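Local coordinates for protein tyrocidine synthase 3 (Brevibacillus parabrevis, PDB 4MRT) that probably carries amino acids and the growing peptide on a phosphopantetheine arm, as a peptidyl carrier domain of a non-ribosomal peptide synthetase making tyrocidine, at residues A13-L26 and K46-Y58. The protein carries 1 engineered substitution. Numbering follows the deposited sequence.
Sequences AVESKLAEIWERVL and KAMAVAAQVHREY
K17 lies across the last turn of helix 44-58 and touches both E57 and Y58. Its CB is 3.4 Å from Y58 OH, and its CG is 3.5 Å from the same oxygen. CG stands opposite the backbone N (chi1 -177°), which directs the chain at helix 44-58. Bends at chi2 (50°) and chi3 bring CE to 3.0 Å from E57 OE1. The two side chains cross at about a right angle. NZ ends 3.9 Å from E57 OE1, a long salt bridge. Replacing K17 by alanine would keep CB but is likely to cost E57 its distant charge partner and thin the cover over Y58 OH. V14 borders that hydroxyl too, with CG1 3.6 Å from Y58 OH.

Further along, the contact is mostly apolar. L18 CD2 meets V54 CG2 at 3.7 Å. I21 lies alongside Q53, the two side chains running in opposite directions. V50 CG1 approaches W22 NE1, and this buried indole nitrogen has no polar partner in the model. W22 also stacks edge-to-face with F37. At the other end V25 is a knob in a hole formed by K46, A49, V50 and Q53. The aliphatic part of K46 continues past it, with CD 3.6 Å from L26 CD2.

Segments 13-26 and 46-58 run roughly antiparallel, with 142° between their axes and 9.8 Å at closest approach. They belong to two helices of the carrier-protein helical bundle. Helix 73-81 covers L18, V54 and Y58, while L67 of helix 64-69 packs on V50. No clear hydrogen bond joins the two segments. Their pairing therefore rests mainly on van der Waals packing of apolar side chains and of the carbon parts of K46, Q53 and Y58, with charge pairing confined to the long K17–E57 salt bridge near the C-terminal end of helix 44-58.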
loop_
_atom_site.group_PDB
_atom_site.type_symbol
_atom_site.label_atom_id
_atom_site.label_comp_id
_atom_site.label_asym_id
_atom_site.label_seq_id
_atom_site.Cartn_x
_atom_site.Cartn_y
_atom_site.Cartn_z
ATOM N N ALA A 13 -9.292 2.573 -29.662
ATOM C CA ALA A 13 -9.811 3.724 -28.918
ATOM C C ALA A 13 -9.878 3.489 -27.402
ATOM O O ALA A 13 -9.696 4.420 -26.618
ATOM C CB ALA A 13 -11.183 4.118 -29.447
ATOM N N VAL A 14 -10.158 2.251 -26.997
ATOM C CA VAL A 14 -10.308 1.941 -25.578
ATOM C C VAL A 14 -8.945 1.897 -24.900
ATOM O O VAL A 14 -8.796 2.392 -23.792
ATOM C CB VAL A 14 -11.094 0.634 -25.357
ATOM C CG1 VAL A 14 -11.249 0.353 -23.871
ATOM C CG2 VAL A 14 -12.466 0.735 -26.011
ATOM N N GLU A 15 -7.945 1.338 -25.573
ATOM C CA GLU A 15 -6.589 1.358 -25.061
ATOM C C GLU A 15 -6.082 2.795 -24.936
ATOM O O GLU A 15 -5.500 3.154 -23.907
ATOM C CB GLU A 15 -5.665 0.529 -25.939
ATOM C CG GLU A 15 -5.984 -0.958 -25.865
ATOM C CD GLU A 15 -5.228 -1.785 -26.867
ATOM O OE1 GLU A 15 -4.664 -1.206 -27.824
ATOM O OE2 GLU A 15 -5.208 -3.023 -26.692
ATOM N N SER A 16 -6.330 3.627 -25.955
ATOM C CA SER A 16 -5.787 4.983 -25.944
ATOM C C SER A 16 -6.425 5.804 -24.832
ATOM O O SER A 16 -5.724 6.530 -24.146
ATOM C CB SER A 16 -5.918 5.681 -27.313
ATOM O OG SER A 16 -7.029 5.180 -28.027
ATOM N N LYS A 17 -7.728 5.643 -24.636
ATOM C CA LYS A 17 -8.456 6.349 -23.603
ATOM C C LYS A 17 -7.989 5.934 -22.199
ATOM O O LYS A 17 -7.710 6.779 -21.352
ATOM C CB LYS A 17 -9.960 6.091 -23.769
ATOM C CG LYS A 17 -10.851 6.831 -22.798
ATOM C CD LYS A 17 -10.490 8.310 -22.772
ATOM C CE LYS A 17 -11.699 9.209 -22.567
ATOM N NZ LYS A 17 -11.615 10.412 -23.448
ATOM N N LEU A 18 -7.880 4.629 -21.979
ATOM C CA LEU A 18 -7.337 4.104 -20.742
ATOM C C LEU A 18 -5.919 4.598 -20.491
ATOM O O LEU A 18 -5.539 4.853 -19.342
ATOM C CB LEU A 18 -7.356 2.574 -20.770
ATOM C CG LEU A 18 -8.743 1.961 -20.629
ATOM C CD1 LEU A 18 -8.674 0.440 -20.699
ATOM C CD2 LEU A 18 -9.411 2.425 -19.341
ATOM N N ALA A 19 -5.138 4.725 -21.563
ATOM C CA ALA A 19 -3.798 5.298 -21.456
ATOM C C ALA A 19 -3.902 6.733 -21.002
ATOM O O ALA A 19 -3.100 7.170 -20.182
ATOM C CB ALA A 19 -3.041 5.202 -22.769
ATOM N N GLU A 20 -4.909 7.455 -21.501
ATOM C CA GLU A 20 -5.066 8.874 -21.165
ATOM C C GLU A 20 -5.497 8.986 -19.712
ATOM O O GLU A 20 -5.025 9.844 -18.964
ATOM C CB GLU A 20 -6.081 9.597 -22.071
ATOM C CG GLU A 20 -5.890 9.518 -23.597
ATOM C CD GLU A 20 -4.448 9.382 -24.100
ATOM O OE1 GLU A 20 -3.548 10.091 -23.591
ATOM O OE2 GLU A 20 -4.216 8.585 -25.054
ATOM N N ILE A 21 -6.401 8.108 -19.315
ATOM C CA ILE A 21 -6.802 8.032 -17.923
ATOM C C ILE A 21 -5.598 7.739 -16.996
ATOM O O ILE A 21 -5.404 8.414 -15.982
ATOM C CB ILE A 21 -7.901 6.973 -17.729
ATOM C CG1 ILE A 21 -9.202 7.468 -18.362
ATOM C CG2 ILE A 21 -8.099 6.689 -16.251
ATOM C CD1 ILE A 21 -10.291 6.423 -18.514
ATOM N N TRP A 22 -4.796 6.750 -17.357
ATOM C CA TRP A 22 -3.646 6.349 -16.540
ATOM C C TRP A 22 -2.605 7.473 -16.464
ATOM O O TRP A 22 -2.042 7.746 -15.401
ATOM C CB TRP A 22 -2.972 5.115 -17.133
ATOM C CG TRP A 22 -3.599 3.806 -16.806
ATOM C CD1 TRP A 22 -4.918 3.549 -16.576
ATOM C CD2 TRP A 22 -2.919 2.546 -16.719
ATOM N NE1 TRP A 22 -5.096 2.206 -16.320
ATOM C CE2 TRP A 22 -3.887 1.570 -16.402
ATOM C CE3 TRP A 22 -1.580 2.150 -16.868
ATOM C CZ2 TRP A 22 -3.557 0.212 -16.237
ATOM C CZ3 TRP A 22 -1.262 0.802 -16.710
ATOM C CH2 TRP A 22 -2.242 -0.137 -16.394
ATOM N N GLU A 23 -2.346 8.109 -17.605
ATOM C CA GLU A 23 -1.386 9.216 -17.696
ATOM C C GLU A 23 -1.778 10.374 -16.790
ATOM O O GLU A 23 -0.945 10.964 -16.113
ATOM C CB GLU A 23 -1.264 9.693 -19.155
ATOM C CG GLU A 23 -0.500 8.707 -20.020
ATOM C CD GLU A 23 -0.552 9.019 -21.508
ATOM O OE1 GLU A 23 0.104 8.282 -22.275
ATOM O OE2 GLU A 23 -1.243 9.987 -21.900
ATOM N N ARG A 24 -3.061 10.682 -16.788
ATOM C CA ARG A 24 -3.610 11.748 -15.973
ATOM C C ARG A 24 -3.585 11.400 -14.477
ATOM O O ARG A 24 -3.318 12.262 -13.647
ATOM C CB ARG A 24 -5.037 12.022 -16.471
ATOM C CG ARG A 24 -6.101 12.429 -15.469
ATOM C CD ARG A 24 -7.447 11.965 -16.005
ATOM N NE ARG A 24 -7.641 12.393 -17.399
ATOM C CZ ARG A 24 -8.411 11.776 -18.300
ATOM N NH1 ARG A 24 -9.086 10.676 -17.993
ATOM N NH2 ARG A 24 -8.510 12.263 -19.533
ATOM N N VAL A 25 -3.873 10.138 -14.146
ATOM C CA VAL A 25 -3.862 9.669 -12.756
ATOM C C VAL A 25 -2.417 9.616 -12.253
ATOM O O VAL A 25 -2.117 10.103 -11.173
ATOM C CB VAL A 25 -4.619 8.318 -12.610
ATOM C CG1 VAL A 25 -4.378 7.662 -11.246
ATOM C CG2 VAL A 25 -6.107 8.529 -12.780
ATOM N N LEU A 26 -1.513 9.085 -13.060
ATOM C CA LEU A 26 -0.137 8.887 -12.654
ATOM C C LEU A 26 0.814 10.070 -12.894
ATOM O O LEU A 26 1.925 10.082 -12.364
ATOM C CB LEU A 26 0.420 7.665 -13.365
ATOM C CG LEU A 26 -0.319 6.352 -13.139
ATOM C CD1 LEU A 26 0.157 5.301 -14.111
ATOM C CD2 LEU A 26 -0.139 5.900 -11.703
ATOM N N LYS A 46 -4.268 5.329 -6.270
ATOM C CA LYS A 46 -4.390 5.661 -7.696
ATOM C C LYS A 46 -5.152 4.587 -8.493
ATOM O O LYS A 46 -5.781 4.907 -9.487
ATOM C CB LYS A 46 -3.028 5.911 -8.314
ATOM C CG LYS A 46 -2.406 7.219 -7.859
ATOM C CD LYS A 46 -1.069 7.411 -8.540
ATOM C CE LYS A 46 -0.324 8.665 -8.102
ATOM N NZ LYS A 46 -1.252 9.767 -7.767
ATOM N N ALA A 47 -5.108 3.322 -8.049
ATOM C CA ALA A 47 -5.921 2.279 -8.676
ATOM C C ALA A 47 -7.412 2.599 -8.501
ATOM O O ALA A 47 -8.195 2.333 -9.411
ATOM C CB ALA A 47 -5.580 0.896 -8.105
ATOM N N MET A 48 -7.789 3.194 -7.351
ATOM C CA MET A 48 -9.203 3.542 -7.065
ATOM C C MET A 48 -9.646 4.638 -8.030
ATOM O O MET A 48 -10.730 4.571 -8.565
ATOM C CB MET A 48 -9.450 4.105 -5.656
ATOM C CG MET A 48 -8.977 3.312 -4.450
ATOM S SD MET A 48 -9.566 1.624 -4.431
ATOM C CE MET A 48 -8.136 0.875 -5.183
ATOM N N ALA A 49 -8.818 5.672 -8.154
ATOM C CA ALA A 49 -9.045 6.738 -9.113
ATOM C C ALA A 49 -9.162 6.179 -10.522
ATOM O O ALA A 49 -10.030 6.620 -11.275
ATOM C CB ALA A 49 -7.930 7.767 -9.055
ATOM N N VAL A 50 -8.312 5.223 -10.891
ATOM C CA VAL A 50 -8.452 4.577 -12.204
ATOM C C VAL A 50 -9.818 3.916 -12.372
ATOM O O VAL A 50 -10.454 4.103 -13.414
ATOM C CB VAL A 50 -7.330 3.563 -12.522
ATOM C CG1 VAL A 50 -7.666 2.712 -13.754
ATOM C CG2 VAL A 50 -6.021 4.283 -12.740
ATOM N N ALA A 51 -10.255 3.143 -11.374
ATOM C CA ALA A 51 -11.549 2.461 -11.408
ATOM C C ALA A 51 -12.744 3.432 -11.421
ATOM O O ALA A 51 -13.742 3.204 -12.119
ATOM C CB ALA A 51 -11.659 1.498 -10.232
ATOM N N ALA A 52 -12.649 4.517 -10.661
ATOM C CA ALA A 52 -13.682 5.562 -10.712
ATOM C C ALA A 52 -13.849 6.170 -12.133
ATOM O O ALA A 52 -14.974 6.377 -12.607
ATOM C CB ALA A 52 -13.389 6.652 -9.700
ATOM N N GLN A 53 -12.738 6.435 -12.807
ATOM C CA GLN A 53 -12.790 7.068 -14.124
ATOM C C GLN A 53 -13.209 6.094 -15.225
ATOM O O GLN A 53 -13.753 6.523 -16.243
ATOM C CB GLN A 53 -11.457 7.723 -14.475
ATOM C CG GLN A 53 -10.884 8.480 -13.302
ATOM C CD GLN A 53 -10.070 9.685 -13.667
ATOM O OE1 GLN A 53 -9.792 10.527 -12.813
ATOM N NE2 GLN A 53 -9.673 9.782 -14.923
ATOM N N VAL A 54 -12.956 4.798 -15.033
ATOM C CA VAL A 54 -13.464 3.786 -15.967
ATOM C C VAL A 54 -14.990 3.699 -15.865
ATOM O O VAL A 54 -15.663 3.559 -16.873
ATOM C CB VAL A 54 -12.822 2.401 -15.732
ATOM C CG1 VAL A 54 -13.635 1.274 -16.373
ATOM C CG2 VAL A 54 -11.402 2.385 -16.257
ATOM N N HIS A 55 -15.530 3.788 -14.653
ATOM C CA HIS A 55 -16.979 3.790 -14.481
ATOM C C HIS A 55 -17.618 5.044 -15.067
ATOM O O HIS A 55 -18.677 4.967 -15.665
ATOM C CB HIS A 55 -17.382 3.673 -13.014
ATOM C CG HIS A 55 -18.842 3.398 -12.820
ATOM N ND1 HIS A 55 -19.764 4.394 -12.585
ATOM C CD2 HIS A 55 -19.543 2.239 -12.854
ATOM C CE1 HIS A 55 -20.965 3.859 -12.464
ATOM N NE2 HIS A 55 -20.858 2.552 -12.624
ATOM N N ARG A 56 -16.975 6.189 -14.878
ATOM C CA ARG A 56 -17.448 7.451 -15.439
ATOM C C ARG A 56 -17.407 7.460 -16.972
ATOM O O ARG A 56 -18.284 8.029 -17.624
ATOM C CB ARG A 56 -16.621 8.611 -14.881
ATOM C CG ARG A 56 -16.787 9.927 -15.629
ATOM C CD ARG A 56 -16.208 11.113 -14.867
ATOM N NE ARG A 56 -15.055 10.734 -14.043
ATOM C CZ ARG A 56 -14.946 10.929 -12.726
ATOM N NH1 ARG A 56 -15.906 11.542 -12.032
ATOM N NH2 ARG A 56 -13.846 10.522 -12.095
ATOM N N GLU A 57 -16.385 6.835 -17.541
ATOM C CA GLU A 57 -16.226 6.800 -18.979
ATOM C C GLU A 57 -17.117 5.747 -19.630
ATOM O O GLU A 57 -17.775 6.031 -20.616
ATOM C CB GLU A 57 -14.763 6.555 -19.350
ATOM C CG GLU A 57 -14.462 6.678 -20.837
ATOM C CD GLU A 57 -14.727 8.072 -21.386
ATOM O OE1 GLU A 57 -14.152 9.044 -20.845
ATOM O OE2 GLU A 57 -15.497 8.194 -22.369
ATOM N N TYR A 58 -17.146 4.540 -19.080
ATOM C CA TYR A 58 -17.758 3.415 -19.761
ATOM C C TYR A 58 -18.918 2.767 -19.019
ATOM O O TYR A 58 -19.398 1.731 -19.449
ATOM C CB TYR A 58 -16.715 2.328 -19.998
ATOM C CG TYR A 58 -15.569 2.707 -20.892
ATOM C CD1 TYR A 58 -15.687 2.657 -22.284
ATOM C CD2 TYR A 58 -14.353 3.078 -20.350
ATOM C CE1 TYR A 58 -14.615 2.990 -23.106
ATOM C CE2 TYR A 58 -13.285 3.407 -21.154
ATOM C CZ TYR A 58 -13.409 3.365 -22.529
ATOM O OH TYR A 58 -12.308 3.700 -23.293
#